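PDB 5F7U: cycloalternan-forming enzyme from Listeria monocytogenes serovar 1/2a, which belongs to glycoside hydrolase family 31 and is a multidomain, carbohydrate-active enzyme that binds glycans at several separate sites. Local coordinates for residues Ser445-Gly450 and Gly530-Lys535; Leu507-Lys512 and Asp516-Gln521; Ser520-Leu525 and Ser568-Phe573. The protein carries 1 engineered substitution. All blocks are in the same frame, centred on the assembly; numbering follows the deposited sequence.

In the fold
All three contacts lie in the TIM-barrel domain. Along the chain, contact 2 is nested inside the loop closed by contact 1, and it hands over to contact 3 at Ser520 and Gln521, which both share; the segments of contacts 1 and 3 alternate. Centres of contacts 2 and 3 are 9 Å apart, those of 1 and 3 15 Å, and those of 1 and 2 24 Å. Helices 512-520 and 523-527 lead into barrel strand 534-536, and helix 555-577 follows it. Contact 3 touches both others, through Ile531 N to Leu525 O and Trp518 NE1 to Tyr570 OH, while contacts 1 and 2 do not touch. Lys535 of the strand lines a glycan pocket.

Contact 1. Residues Ser445-Gly450 and Gly530-Lys535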
ATOM      1  N   SER A 445       3.803  12.185 -29.933  1.00 19.56           N
ATOM      2  CA  SER A 445       5.135  11.575 -29.947  1.00 19.69           C
ATOM      3  C   SER A 445       5.364  10.706 -28.704  1.00 18.62           C
ATOM      4  O   SER A 445       6.052   9.695 -28.787  1.00 18.54           O
ATOM      5  CB  SER A 445       6.236  12.626 -30.122  1.00 20.55           C
ATOM      6  OG  SER A 445       6.454  13.337 -28.905  1.00 21.96           O
ATOM      7  N   VAL A 446       4.759  11.076 -27.574  1.00 17.70           N
ATOM      8  CA  VAL A 446       4.805  10.210 -26.368  1.00 17.08           C
ATOM      9  C   VAL A 446       4.062   8.893 -26.654  1.00 17.47           C
ATOM     10  O   VAL A 446       4.555   7.810 -26.338  1.00 17.18           O
ATOM     11  CB  VAL A 446       4.239  10.911 -25.097  1.00 16.36           C
ATOM     12  CG1 VAL A 446       4.164   9.951 -23.901  1.00 15.73           C
ATOM     13  CG2 VAL A 446       5.077  12.132 -24.735  1.00 16.35           C
ATOM     14  N   HIS A 447       2.879   8.998 -27.254  1.00 18.13           N
ATOM     15  CA  HIS A 447       2.103   7.811 -27.630  1.00 18.84           C
ATOM     16  C   HIS A 447       2.848   6.917 -28.626  1.00 19.71           C
ATOM     17  O   HIS A 447       2.795   5.686 -28.516  1.00 19.47           O
ATOM     18  CB  HIS A 447       0.748   8.217 -28.207  1.00 19.49           C
ATOM     19  CG  HIS A 447      -0.165   8.854 -27.209  1.00 19.11           C
ATOM     20  ND1 HIS A 447      -1.212   9.674 -27.580  1.00 19.74           N
ATOM     21  CD2 HIS A 447      -0.189   8.798 -25.855  1.00 18.62           C
ATOM     22  CE1 HIS A 447      -1.840  10.091 -26.493  1.00 19.27           C
ATOM     23  NE2 HIS A 447      -1.242   9.571 -25.437  1.00 18.74           N
ATOM     24  N   ASP A 448       3.544   7.547 -29.587  1.00 20.64           N
ATOM     25  CA  ASP A 448       4.384   6.828 -30.563  1.00 21.86           C
ATOM     26  C   ASP A 448       5.429   5.952 -29.900  1.00 21.42           C
ATOM     27  O   ASP A 448       5.767   4.882 -30.421  1.00 21.57           O
ATOM     28  CB  ASP A 448       5.112   7.806 -31.485  1.00 23.56           C
ATOM     29  CG  ASP A 448       4.210   8.402 -32.538  1.00 25.59           C
ATOM     30  OD1 ASP A 448       3.076   7.897 -32.728  1.00 27.14           O
ATOM     31  OD2 ASP A 448       4.650   9.359 -33.215  1.00 27.25           O
ATOM     32  N   ALA A 449       5.943   6.421 -28.759  1.00 20.60           N
ATOM     33  CA  ALA A 449       6.920   5.678 -27.965  1.00 20.33           C
ATOM     34  C   ALA A 449       6.274   4.581 -27.118  1.00 20.07           C
ATOM     35  O   ALA A 449       6.973   3.883 -26.398  1.00 19.99           O
ATOM     36  CB  ALA A 449       7.715   6.630 -27.068  1.00 19.85           C
ATOM     37  N   GLY A 450       4.953   4.424 -27.212  1.00 19.79           N
ATOM     38  CA  GLY A 450       4.229   3.416 -26.430  1.00 19.64           C
ATOM     39  C   GLY A 450       4.002   3.853 -24.991  1.00 18.77           C
ATOM     40  O   GLY A 450       3.808   3.018 -24.104  1.00 18.34           O
ATOM     41  N   GLY A 530      -5.222  15.160 -26.002  1.00 19.96           N
ATOM     42  CA  GLY A 530      -5.165  13.698 -25.901  1.00 19.04           C
ATOM     43  C   GLY A 530      -4.400  13.104 -24.729  1.00 18.03           C
ATOM     44  O   GLY A 530      -3.851  12.001 -24.843  1.00 17.44           O
ATOM     45  N   ILE A 531      -4.369  13.809 -23.600  1.00 17.32           N
ATOM     46  CA  ILE A 531      -3.668  13.270 -22.422  1.00 16.69           C
ATOM     47  C   ILE A 531      -4.355  12.028 -21.829  1.00 16.59           C
ATOM     48  O   ILE A 531      -5.536  11.742 -22.128  1.00 17.00           O
ATOM     49  CB  ILE A 531      -3.397  14.350 -21.346  1.00 16.49           C
ATOM     50  CG1 ILE A 531      -4.689  14.748 -20.628  1.00 16.56           C
ATOM     51  CG2 ILE A 531      -2.641  15.527 -21.959  1.00 16.71           C
ATOM     52  CD1 ILE A 531      -4.492  15.572 -19.351  1.00 16.25           C
ATOM     53  N   ASP A 532      -3.625  11.336 -20.957  1.00 15.99           N
ATOM     54  CA  ASP A 532      -4.038  10.051 -20.421  1.00 16.09           C
ATOM     55  C   ASP A 532      -4.281  10.091 -18.922  1.00 15.65           C
ATOM     56  O   ASP A 532      -4.296   9.054 -18.266  1.00 15.26           O
ATOM     57  CB  ASP A 532      -2.978   9.004 -20.787  1.00 16.14           C
ATOM     58  CG  ASP A 532      -2.759   8.934 -22.281  1.00 17.03           C
ATOM     59  OD1 ASP A 532      -3.664   8.431 -22.956  1.00 17.96           O
ATOM     60  OD2 ASP A 532      -1.740   9.445 -22.784  1.00 17.09           O
ATOM     61  N   GLY A 533      -4.477  11.290 -18.374  1.00 15.54           N
ATOM     62  CA  GLY A 533      -4.864  11.400 -16.975  1.00 15.28           C
ATOM     63  C   GLY A 533      -4.141  12.541 -16.293  1.00 14.91           C
ATOM     64  O   GLY A 533      -3.494  13.355 -16.946  1.00 15.01           O
ATOM     65  N   PHE A 534      -4.281  12.588 -14.983  1.00 14.65           N
ATOM     66  CA  PHE A 534      -3.744  13.689 -14.190  1.00 14.22           C
ATOM     67  C   PHE A 534      -2.980  13.186 -12.985  1.00 13.74           C
ATOM     68  O   PHE A 534      -3.379  12.192 -12.343  1.00 13.88           O
ATOM     69  CB  PHE A 534      -4.877  14.571 -13.680  1.00 14.57           C
ATOM     70  CG  PHE A 534      -5.685  15.225 -14.767  1.00 15.38           C
ATOM     71  CD1 PHE A 534      -5.187  16.331 -15.439  1.00 15.82           C
ATOM     72  CD2 PHE A 534      -6.945  14.719 -15.129  1.00 15.81           C
ATOM     73  CE1 PHE A 534      -5.942  16.958 -16.448  1.00 16.64           C
ATOM     74  CE2 PHE A 534      -7.696  15.323 -16.147  1.00 16.53           C
ATOM     75  CZ  PHE A 534      -7.194  16.455 -16.796  1.00 16.80           C
ATOM     76  N   LYS A 535      -1.906  13.901 -12.667  1.00 13.35           N
ATOM     77  CA  LYS A 535      -1.235  13.732 -11.380  1.00 13.21           C
ATOM     78  C   LYS A 535      -1.813  14.770 -10.435  1.00 13.46           C
ATOM     79  O   LYS A 535      -1.378  15.924 -10.410  1.00 14.01           O
ATOM     80  CB  LYS A 535       0.296  13.843 -11.508  1.00 13.02           C
ATOM     81  CG  LYS A 535       1.041  13.702 -10.150  1.00 12.76           C
ATOM     82  CD  LYS A 535       2.562  13.723 -10.357  1.00 13.09           C
ATOM     83  CE  LYS A 535       3.264  13.488  -9.012  1.00 13.33           C
ATOM     84  NZ  LYS A 535       4.764  13.491  -9.138  1.00 14.12           N
TER
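His447 and Asp532 reach toward each other from opposite directions, the ring edge meeting one carboxylate oxygen, and nearly all that is tight here is gathered at one corner of the imidazole. NE2 of His447 donates to Asp532 OD2 over 2.7 Å, with an N-H...O angle of 161°. The acceptor lies in the ring plane and receives the proton on its syn lone pair, while the carboxylate itself is turned 65° from the ring. Next to this bond, still at the ring edge, His447 CE1 comes to 3.2 Å from Gly530 O, so the edge is flanked by two oxygens.

The setting is the (beta/alpha)8 barrel: helix 439-448 ends just before the third strand, 452-457, and Asp532 sits just ahead of the fourth, 534-536. Asp532 OD2 also accepts from the backbone N of Ile453, and this second bond fixes the carboxylate beside the third strand while it holds the histidine. Asp532 is buried, and a positive charge on His447 would probably be stabilised by it.

Away from that corner the packing thins quickly. The nearest CA atoms, of His447 and Ile531, remain 9.5 Å apart, and the two segments bury just 100 Å² between them. His447 is partly open to solvent. The helix then closes in a Schellman motif at Gly450, whose N bonds to His447 O over 2.8 Å.

Contact 2. Residues Leu507-Lys512 and Asp516-Gln521; sequences LDFTNK and DWWTSQ
Leu507 and Trp518 each turn CG away from the backbone N and beside the carbonyl carbon (chi1 -170° in both), which carries the leucine across the indole as the two side chains run past each other in opposite directions. Leu507 CB stands 4.0 Å from the centroid of the six-membered ring of Trp518, over the face and 18° off the ring normal, in a CH-pi contact, and Leu507 CG reaches Trp518 CE3 at 3.6 Å. On the same face, Phe509 presents its edge to the five-membered ring: the centroids are 5.5 Å apart and the planes meet at 77°. The phenyl ring is itself covered by Leu507 CD1, 3.6 Å above its centre, so leucine, phenylalanine and indole interlock.

This is the entry into helix 512-520 of the TIM-barrel domain. A type I turn from Asp508 to Asn511 precedes it; Asp508 OD1 accepts from Thr510 N, an Asx turn, and also from Thr510 OG1. Asn511 is the N-cap, its OD1 bonded to Ala514 N. In the first turns of the helix Asp516 N bonds to Lys512 O (2.9 Å). Beside it Lys512 NZ lies 5.2 Å from Asp516 OD2, too far for a salt bridge, though the opposite charges may attract weakly.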
ATOM      1  N   LEU A 507     -11.287  24.709  -4.686  1.00 16.89           N
ATOM      2  CA  LEU A 507     -12.527  24.354  -5.367  1.00 17.24           C
ATOM      3  C   LEU A 507     -13.322  23.438  -4.446  1.00 17.13           C
ATOM      4  O   LEU A 507     -12.785  22.477  -3.900  1.00 16.28           O
ATOM      5  CB  LEU A 507     -12.227  23.668  -6.713  1.00 17.00           C
ATOM      6  CG  LEU A 507     -13.352  23.402  -7.728  1.00 17.40           C
ATOM      7  CD1 LEU A 507     -14.215  22.188  -7.397  1.00 17.40           C
ATOM      8  CD2 LEU A 507     -14.206  24.654  -7.961  1.00 17.95           C
ATOM      9  N   ASP A 508     -14.602  23.743  -4.250  1.00 17.78           N
ATOM     10  CA  ASP A 508     -15.426  22.878  -3.426  1.00 18.04           C
ATOM     11  C   ASP A 508     -15.865  21.638  -4.203  1.00 18.03           C
ATOM     12  O   ASP A 508     -16.865  21.678  -4.933  1.00 19.07           O
ATOM     13  CB  ASP A 508     -16.634  23.651  -2.885  1.00 18.60           C
ATOM     14  CG  ASP A 508     -17.544  22.793  -2.002  1.00 18.99           C
ATOM     15  OD1 ASP A 508     -17.286  21.567  -1.822  1.00 18.89           O
ATOM     16  OD2 ASP A 508     -18.526  23.363  -1.470  1.00 19.29           O
ATOM     17  N   PHE A 509     -15.124  20.537  -4.036  1.00 17.70           N
ATOM     18  CA  PHE A 509     -15.418  19.286  -4.746  1.00 17.76           C
ATOM     19  C   PHE A 509     -16.698  18.586  -4.299  1.00 18.37           C
ATOM     20  O   PHE A 509     -17.109  17.609  -4.922  1.00 18.90           O
ATOM     21  CB  PHE A 509     -14.189  18.351  -4.792  1.00 16.87           C
ATOM     22  CG  PHE A 509     -13.140  18.832  -5.743  1.00 16.61           C
ATOM     23  CD1 PHE A 509     -13.229  18.530  -7.105  1.00 16.82           C
ATOM     24  CD2 PHE A 509     -12.103  19.656  -5.299  1.00 16.32           C
ATOM     25  CE1 PHE A 509     -12.275  19.012  -8.003  1.00 16.66           C
ATOM     26  CE2 PHE A 509     -11.145  20.133  -6.188  1.00 16.38           C
ATOM     27  CZ  PHE A 509     -11.244  19.816  -7.550  1.00 16.49           C
ATOM     28  N   THR A 510     -17.362  19.123  -3.276  1.00 18.57           N
ATOM     29  CA  THR A 510     -18.692  18.620  -2.868  1.00 19.19           C
ATOM     30  C   THR A 510     -19.814  19.221  -3.722  1.00 20.35           C
ATOM     31  O   THR A 510     -20.967  18.766  -3.665  1.00 21.17           O
ATOM     32  CB  THR A 510     -19.012  18.836  -1.354  1.00 18.85           C
ATOM     33  OG1 THR A 510     -19.363  20.198  -1.077  1.00 19.09           O
ATOM     34  CG2 THR A 510     -17.868  18.391  -0.456  1.00 18.48           C
ATOM     35  N   ASN A 511     -19.468  20.246  -4.500  1.00 20.89           N
ATOM     36  CA  ASN A 511     -20.427  21.044  -5.243  1.00 22.16           C
ATOM     37  C   ASN A 511     -20.368  20.578  -6.702  1.00 22.50           C
ATOM     38  O   ASN A 511     -19.416  20.889  -7.404  1.00 21.83           O
ATOM     39  CB  ASN A 511     -20.061  22.534  -5.066  1.00 22.38           C
ATOM     40  CG  ASN A 511     -20.985  23.492  -5.811  1.00 23.56           C
ATOM     41  OD1 ASN A 511     -21.624  23.132  -6.798  1.00 24.18           O
ATOM     42  ND2 ASN A 511     -21.014  24.741  -5.358  1.00 24.08           N
ATOM     43  N   LYS A 512     -21.380  19.820  -7.143  1.00 23.37           N
ATOM     44  CA  LYS A 512     -21.354  19.219  -8.486  1.00 24.35           C
ATOM     45  C   LYS A 512     -21.182  20.262  -9.602  1.00 24.13           C
ATOM     46  O   LYS A 512     -20.408  20.039 -10.534  1.00 23.42           O
ATOM     47  CB  LYS A 512     -22.591  18.335  -8.724  1.00 26.67           C
ATOM     48  CG  LYS A 512     -22.524  17.473  -9.987  1.00 29.21           C
ATOM     49  CD  LYS A 512     -23.917  16.955 -10.344  1.00 31.97           C
ATOM     50  CE  LYS A 512     -23.964  16.368 -11.753  1.00 33.53           C
ATOM     51  NZ  LYS A 512     -25.221  15.588 -11.934  1.00 34.66           N
ATOM     52  N   ASP A 516     -18.093  20.449 -12.230  1.00 22.46           N
ATOM     53  CA  ASP A 516     -18.355  20.528 -13.668  1.00 23.92           C
ATOM     54  C   ASP A 516     -17.633  21.709 -14.310  1.00 23.53           C
ATOM     55  O   ASP A 516     -17.030  21.549 -15.373  1.00 23.89           O
ATOM     56  CB  ASP A 516     -19.868  20.572 -13.964  1.00 26.37           C
ATOM     57  CG  ASP A 516     -20.563  19.220 -13.697  1.00 28.11           C
ATOM     58  OD1 ASP A 516     -19.879  18.158 -13.656  1.00 29.26           O
ATOM     59  OD2 ASP A 516     -21.800  19.218 -13.519  1.00 30.40           O
ATOM     60  N   TRP A 517     -17.661  22.872 -13.655  1.00 22.88           N
ATOM     61  CA  TRP A 517     -16.947  24.050 -14.145  1.00 22.27           C
ATOM     62  C   TRP A 517     -15.443  23.817 -14.171  1.00 21.19           C
ATOM     63  O   TRP A 517     -14.807  23.984 -15.191  1.00 21.23           O
ATOM     64  CB  TRP A 517     -17.258  25.291 -13.314  1.00 22.47           C
ATOM     65  CG  TRP A 517     -16.359  26.416 -13.658  1.00 22.59           C
ATOM     66  CD1 TRP A 517     -16.303  27.082 -14.860  1.00 23.07           C
ATOM     67  CD2 TRP A 517     -15.353  27.003 -12.820  1.00 22.12           C
ATOM     68  NE1 TRP A 517     -15.319  28.041 -14.817  1.00 23.14           N
ATOM     69  CE2 TRP A 517     -14.723  28.021 -13.579  1.00 22.64           C
ATOM     70  CE3 TRP A 517     -14.918  26.768 -11.498  1.00 21.56           C
ATOM     71  CZ2 TRP A 517     -13.685  28.819 -13.061  1.00 22.38           C
ATOM     72  CZ3 TRP A 517     -13.872  27.558 -10.980  1.00 21.43           C
ATOM     73  CH2 TRP A 517     -13.280  28.577 -11.760  1.00 21.72           C
ATOM     74  N   TRP A 518     -14.886  23.435 -13.033  1.00 20.24           N
ATOM     75  CA  TRP A 518     -13.431  23.244 -12.907  1.00 19.63           C
ATOM     76  C   TRP A 518     -12.916  22.262 -13.961  1.00 19.57           C
ATOM     77  O   TRP A 518     -11.953  22.563 -14.676  1.00 19.55           O
ATOM     78  CB  TRP A 518     -13.135  22.713 -11.520  1.00 18.98           C
ATOM     79  CG  TRP A 518     -11.698  22.682 -11.128  1.00 18.62           C
ATOM     80  CD1 TRP A 518     -10.845  21.607 -11.210  1.00 18.21           C
ATOM     81  CD2 TRP A 518     -10.957  23.740 -10.504  1.00 18.71           C
ATOM     82  NE1 TRP A 518      -9.605  21.943 -10.694  1.00 18.00           N
ATOM     83  CE2 TRP A 518      -9.648  23.242 -10.252  1.00 18.21           C
ATOM     84  CE3 TRP A 518     -11.272  25.065 -10.128  1.00 18.92           C
ATOM     85  CZ2 TRP A 518      -8.647  24.020  -9.635  1.00 18.04           C
ATOM     86  CZ3 TRP A 518     -10.274  25.846  -9.514  1.00 18.88           C
ATOM     87  CH2 TRP A 518      -8.970  25.309  -9.273  1.00 18.41           C
ATOM     88  N   THR A 519     -13.592  21.113 -14.075  1.00 19.68           N
ATOM     89  CA  THR A 519     -13.220  20.092 -15.049  1.00 19.82           C
ATOM     90  C   THR A 519     -13.447  20.549 -16.492  1.00 20.45           C
ATOM     91  O   THR A 519     -12.638  20.234 -17.362  1.00 20.34           O
ATOM     92  CB  THR A 519     -13.895  18.742 -14.779  1.00 19.76           C
ATOM     93  OG1 THR A 519     -15.313  18.878 -14.854  1.00 20.77           O
ATOM     94  CG2 THR A 519     -13.464  18.167 -13.391  1.00 19.16           C
ATOM     95  N   SER A 520     -14.507  21.334 -16.742  1.00 21.19           N
ATOM     96  CA  SER A 520     -14.752  21.855 -18.108  1.00 21.96           C
ATOM     97  C   SER A 520     -13.551  22.653 -18.654  1.00 21.69           C
ATOM     98  O   SER A 520     -13.299  22.669 -19.865  1.00 21.79           O
ATOM     99  CB  SER A 520     -16.041  22.694 -18.198  1.00 22.66           C
ATOM    100  OG  SER A 520     -15.891  23.977 -17.602  1.00 23.33           O
ATOM    101  N   GLN A 521     -12.811  23.301 -17.754  1.00 21.11           N
ATOM    102  CA  GLN A 521     -11.670  24.131 -18.132  1.00 21.11           C
ATOM    103  C   GLN A 521     -10.511  23.282 -18.619  1.00 20.50           C
ATOM    104  O   GLN A 521      -9.660  23.755 -19.373  1.00 20.38           O
ATOM    105  CB  GLN A 521     -11.205  24.990 -16.953  1.00 21.38           C
ATOM    106  CG  GLN A 521     -12.253  25.967 -16.439  1.00 22.73           C
ATOM    107  CD  GLN A 521     -11.701  26.830 -15.329  1.00 23.54           C
ATOM    108  OE1 GLN A 521     -11.345  26.324 -14.265  1.00 23.83           O
ATOM    109  NE2 GLN A 521     -11.612  28.131 -15.570  1.00 24.41           N
TER

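Contact 3. Residues Ser520-Leu525 and Ser568-Phe573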
ATOM      1  N   SER A 520     -14.507  21.334 -16.742  1.00 21.19           N
ATOM      2  CA  SER A 520     -14.752  21.855 -18.108  1.00 21.96           C
ATOM      3  C   SER A 520     -13.551  22.653 -18.654  1.00 21.69           C
ATOM      4  O   SER A 520     -13.299  22.669 -19.865  1.00 21.79           O
ATOM      5  CB  SER A 520     -16.041  22.694 -18.198  1.00 22.66           C
ATOM      6  OG  SER A 520     -15.891  23.977 -17.602  1.00 23.33           O
ATOM      7  N   GLN A 521     -12.811  23.301 -17.754  1.00 21.11           N
ATOM      8  CA  GLN A 521     -11.670  24.131 -18.132  1.00 21.11           C
ATOM      9  C   GLN A 521     -10.511  23.282 -18.619  1.00 20.50           C
ATOM     10  O   GLN A 521      -9.660  23.755 -19.373  1.00 20.38           O
ATOM     11  CB  GLN A 521     -11.205  24.990 -16.953  1.00 21.38           C
ATOM     12  CG  GLN A 521     -12.253  25.967 -16.439  1.00 22.73           C
ATOM     13  CD  GLN A 521     -11.701  26.830 -15.329  1.00 23.54           C
ATOM     14  OE1 GLN A 521     -11.345  26.324 -14.265  1.00 23.83           O
ATOM     15  NE2 GLN A 521     -11.612  28.131 -15.570  1.00 24.41           N
ATOM     16  N   ARG A 522     -10.488  22.034 -18.160  1.00 19.80           N
ATOM     17  CA  ARG A 522      -9.483  21.059 -18.552  1.00 19.52           C
ATOM     18  C   ARG A 522      -9.933  20.112 -19.664  1.00 20.16           C
ATOM     19  O   ARG A 522      -9.122  19.304 -20.121  1.00 19.67           O
ATOM     20  CB  ARG A 522      -9.042  20.210 -17.337  1.00 18.70           C
ATOM     21  CG  ARG A 522      -8.086  20.925 -16.405  1.00 18.54           C
ATOM     22  CD  ARG A 522      -8.811  21.511 -15.215  1.00 18.70           C
ATOM     23  NE  ARG A 522      -7.882  22.186 -14.303  1.00 18.66           N
ATOM     24  CZ  ARG A 522      -8.172  23.289 -13.627  1.00 18.92           C
ATOM     25  NH1 ARG A 522      -7.249  23.858 -12.841  1.00 18.74           N
ATOM     26  NH2 ARG A 522      -9.370  23.841 -13.761  1.00 19.36           N
ATOM     27  N   GLU A 523     -11.194  20.209 -20.105  1.00 21.26           N
ATOM     28  CA  GLU A 523     -11.726  19.260 -21.098  1.00 22.43           C
ATOM     29  C   GLU A 523     -10.838  19.132 -22.342  1.00 21.75           C
ATOM     30  O   GLU A 523     -10.534  18.013 -22.777  1.00 21.59           O
ATOM     31  CB  GLU A 523     -13.153  19.639 -21.516  1.00 24.89           C
ATOM     32  CG  GLU A 523     -13.854  18.548 -22.317  1.00 28.11           C
ATOM     33  CD  GLU A 523     -15.047  19.047 -23.120  1.00 31.29           C
ATOM     34  OE1 GLU A 523     -15.805  19.904 -22.628  1.00 33.85           O
ATOM     35  OE2 GLU A 523     -15.250  18.582 -24.264  1.00 33.38           O
ATOM     36  N   TYR A 524     -10.423  20.271 -22.910  1.00 21.31           N
ATOM     37  CA  TYR A 524      -9.641  20.270 -24.147  1.00 21.06           C
ATOM     38  C   TYR A 524      -8.330  19.460 -24.050  1.00 20.25           C
ATOM     39  O   TYR A 524      -7.851  18.946 -25.062  1.00 20.41           O
ATOM     40  CB  TYR A 524      -9.385  21.711 -24.642  1.00 21.38           C
ATOM     41  CG  TYR A 524      -8.183  22.373 -24.012  1.00 20.81           C
ATOM     42  CD1 TYR A 524      -8.262  22.928 -22.724  1.00 20.40           C
ATOM     43  CD2 TYR A 524      -6.960  22.459 -24.705  1.00 20.83           C
ATOM     44  CE1 TYR A 524      -7.151  23.533 -22.138  1.00 19.81           C
ATOM     45  CE2 TYR A 524      -5.839  23.071 -24.123  1.00 20.33           C
ATOM     46  CZ  TYR A 524      -5.945  23.600 -22.844  1.00 19.84           C
ATOM     47  OH  TYR A 524      -4.847  24.202 -22.256  1.00 19.77           O
ATOM     48  N   LEU A 525      -7.779  19.333 -22.834  1.00 19.51           N
ATOM     49  CA  LEU A 525      -6.551  18.563 -22.602  1.00 19.18           C
ATOM     50  C   LEU A 525      -6.773  17.095 -22.910  1.00 18.92           C
ATOM     51  O   LEU A 525      -5.885  16.414 -23.418  1.00 18.90           O
ATOM     52  CB  LEU A 525      -6.031  18.736 -21.158  1.00 18.06           C
ATOM     53  CG  LEU A 525      -5.684  20.187 -20.744  1.00 18.50           C
ATOM     54  CD1 LEU A 525      -5.531  20.286 -19.230  1.00 17.91           C
ATOM     55  CD2 LEU A 525      -4.416  20.691 -21.437  1.00 18.59           C
ATOM     56  N   SER A 568     -11.106  11.704  -6.638  1.00 13.47           N
ATOM     57  CA  SER A 568     -12.155  10.936  -7.319  1.00 14.15           C
ATOM     58  C   SER A 568     -12.839  11.763  -8.409  1.00 14.92           C
ATOM     59  O   SER A 568     -13.147  11.220  -9.481  1.00 15.19           O
ATOM     60  CB  SER A 568     -13.186  10.387  -6.329  1.00 14.36           C
ATOM     61  OG  SER A 568     -13.927  11.427  -5.705  1.00 14.63           O
ATOM     62  N   SER A 569     -13.039  13.064  -8.165  1.00 14.99           N
ATOM     63  CA  SER A 569     -13.702  13.918  -9.175  1.00 15.90           C
ATOM     64  C   SER A 569     -12.904  13.950 -10.468  1.00 16.03           C
ATOM     65  O   SER A 569     -13.473  13.787 -11.562  1.00 16.25           O
ATOM     66  CB  SER A 569     -13.920  15.341  -8.668  1.00 16.25           C
ATOM     67  OG  SER A 569     -14.932  15.370  -7.676  1.00 16.92           O
ATOM     68  N   TYR A 570     -11.593  14.156 -10.338  1.00 15.55           N
ATOM     69  CA  TYR A 570     -10.715  14.176 -11.500  1.00 15.75           C
ATOM     70  C   TYR A 570     -10.604  12.816 -12.179  1.00 15.73           C
ATOM     71  O   TYR A 570     -10.568  12.747 -13.410  1.00 16.12           O
ATOM     72  CB  TYR A 570      -9.332  14.616 -11.095  1.00 15.46           C
ATOM     73  CG  TYR A 570      -8.999  16.073 -11.277  1.00 15.69           C
ATOM     74  CD1 TYR A 570      -9.249  16.999 -10.259  1.00 15.79           C
ATOM     75  CD2 TYR A 570      -8.342  16.512 -12.430  1.00 15.97           C
ATOM     76  CE1 TYR A 570      -8.866  18.338 -10.397  1.00 16.01           C
ATOM     77  CE2 TYR A 570      -7.959  17.844 -12.582  1.00 16.22           C
ATOM     78  CZ  TYR A 570      -8.220  18.751 -11.555  1.00 16.53           C
ATOM     79  OH  TYR A 570      -7.809  20.075 -11.661  1.00 16.83           O
ATOM     80  N   PHE A 571     -10.500  11.747 -11.378  1.00 15.02           N
ATOM     81  CA  PHE A 571     -10.362  10.390 -11.913  1.00 15.35           C
ATOM     82  C   PHE A 571     -11.584  10.035 -12.772  1.00 15.96           C
ATOM     83  O   PHE A 571     -11.435   9.565 -13.905  1.00 15.90           O
ATOM     84  CB  PHE A 571     -10.210   9.363 -10.771  1.00 15.10           C
ATOM     85  CG  PHE A 571     -10.078   7.926 -11.241  1.00 15.58           C
ATOM     86  CD1 PHE A 571      -8.901   7.471 -11.854  1.00 15.81           C
ATOM     87  CD2 PHE A 571     -11.123   7.020 -11.049  1.00 16.08           C
ATOM     88  CE1 PHE A 571      -8.784   6.143 -12.284  1.00 16.20           C
ATOM     89  CE2 PHE A 571     -11.019   5.702 -11.487  1.00 16.36           C
ATOM     90  CZ  PHE A 571      -9.844   5.254 -12.095  1.00 16.46           C
ATOM     91  N   ASP A 572     -12.776  10.278 -12.217  1.00 16.47           N
ATOM     92  CA  ASP A 572     -14.039   9.997 -12.923  1.00 17.79           C
ATOM     93  C   ASP A 572     -14.177  10.857 -14.167  1.00 18.35           C
ATOM     94  O   ASP A 572     -14.590  10.376 -15.227  1.00 18.41           O
ATOM     95  CB  ASP A 572     -15.250  10.256 -12.023  1.00 18.76           C
ATOM     96  CG  ASP A 572     -15.337   9.289 -10.850  1.00 19.59           C
ATOM     97  OD1 ASP A 572     -14.573   8.299 -10.814  1.00 19.18           O
ATOM     98  OD2 ASP A 572     -16.174   9.549  -9.951  1.00 20.68           O
ATOM     99  N   PHE A 573     -13.824  12.131 -14.033  1.00 18.55           N
ATOM    100  CA  PHE A 573     -13.892  13.053 -15.175  1.00 19.12           C
ATOM    101  C   PHE A 573     -12.994  12.603 -16.333  1.00 19.19           C
ATOM    102  O   PHE A 573     -13.451  12.533 -17.482  1.00 19.47           O
ATOM    103  CB  PHE A 573     -13.558  14.479 -14.739  1.00 19.92           C
ATOM    104  CG  PHE A 573     -13.274  15.413 -15.887  1.00 21.61           C
ATOM    105  CD1 PHE A 573     -14.285  15.762 -16.782  1.00 22.73           C
ATOM    106  CD2 PHE A 573     -11.992  15.947 -16.060  1.00 21.96           C
ATOM    107  CE1 PHE A 573     -14.026  16.641 -17.857  1.00 23.76           C
ATOM    108  CE2 PHE A 573     -11.731  16.822 -17.120  1.00 22.61           C
ATOM    109  CZ  PHE A 573     -12.740  17.156 -18.020  1.00 23.24           C
TER
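Arg522 and Tyr570 stand almost perpendicular, guanidinium and phenol planes 82° apart, where the start of helix 523-527, with Arg522 just ahead of it, meets helix 555-577; the first precedes the fourth strand of the TIM barrel and the second follows it. The tyrosine comes in with its hydroxyl over one face of the guanidinium. Tyr570 OH is 3.4 Å from Arg522 NE, but the angle is poor and no hydrogen bond forms; this is packing of an oxygen against a flat cation. What ties the two together is Gln457 of the third strand, whose OE1 is hydrogen-bonded to both Arg522 NE and Tyr570 OH. The phenol oxygen is also bonded to Trp518 NE1, while Arg522 NH2 reaches Trp518 O and the guanidinium makes a cation-pi contact with that indole. Several buried polar groups are thus satisfied together around one arginine, whose chain bends sharply at chi2 (98°) to get there.

One helical turn further on, Phe573 is oriented quite differently. With CG anti to the backbone N (chi1 166°), its ring extends toward the other segment and meets it edge-first: Phe573 CZ is 3.9 Å from Glu523 CA, which lies near the ring plane. The same rim passes Arg522 CB obliquely, 4.3 Å from Phe573 CE2. Only the base of Glu523 takes part, its CB being 4.3 Å from Phe573 CZ, while its carboxylate turns off toward solvent. At the outer tip of the same ring, Phe573 CZ also abuts Thr519 O in the backbone of helix 512-520.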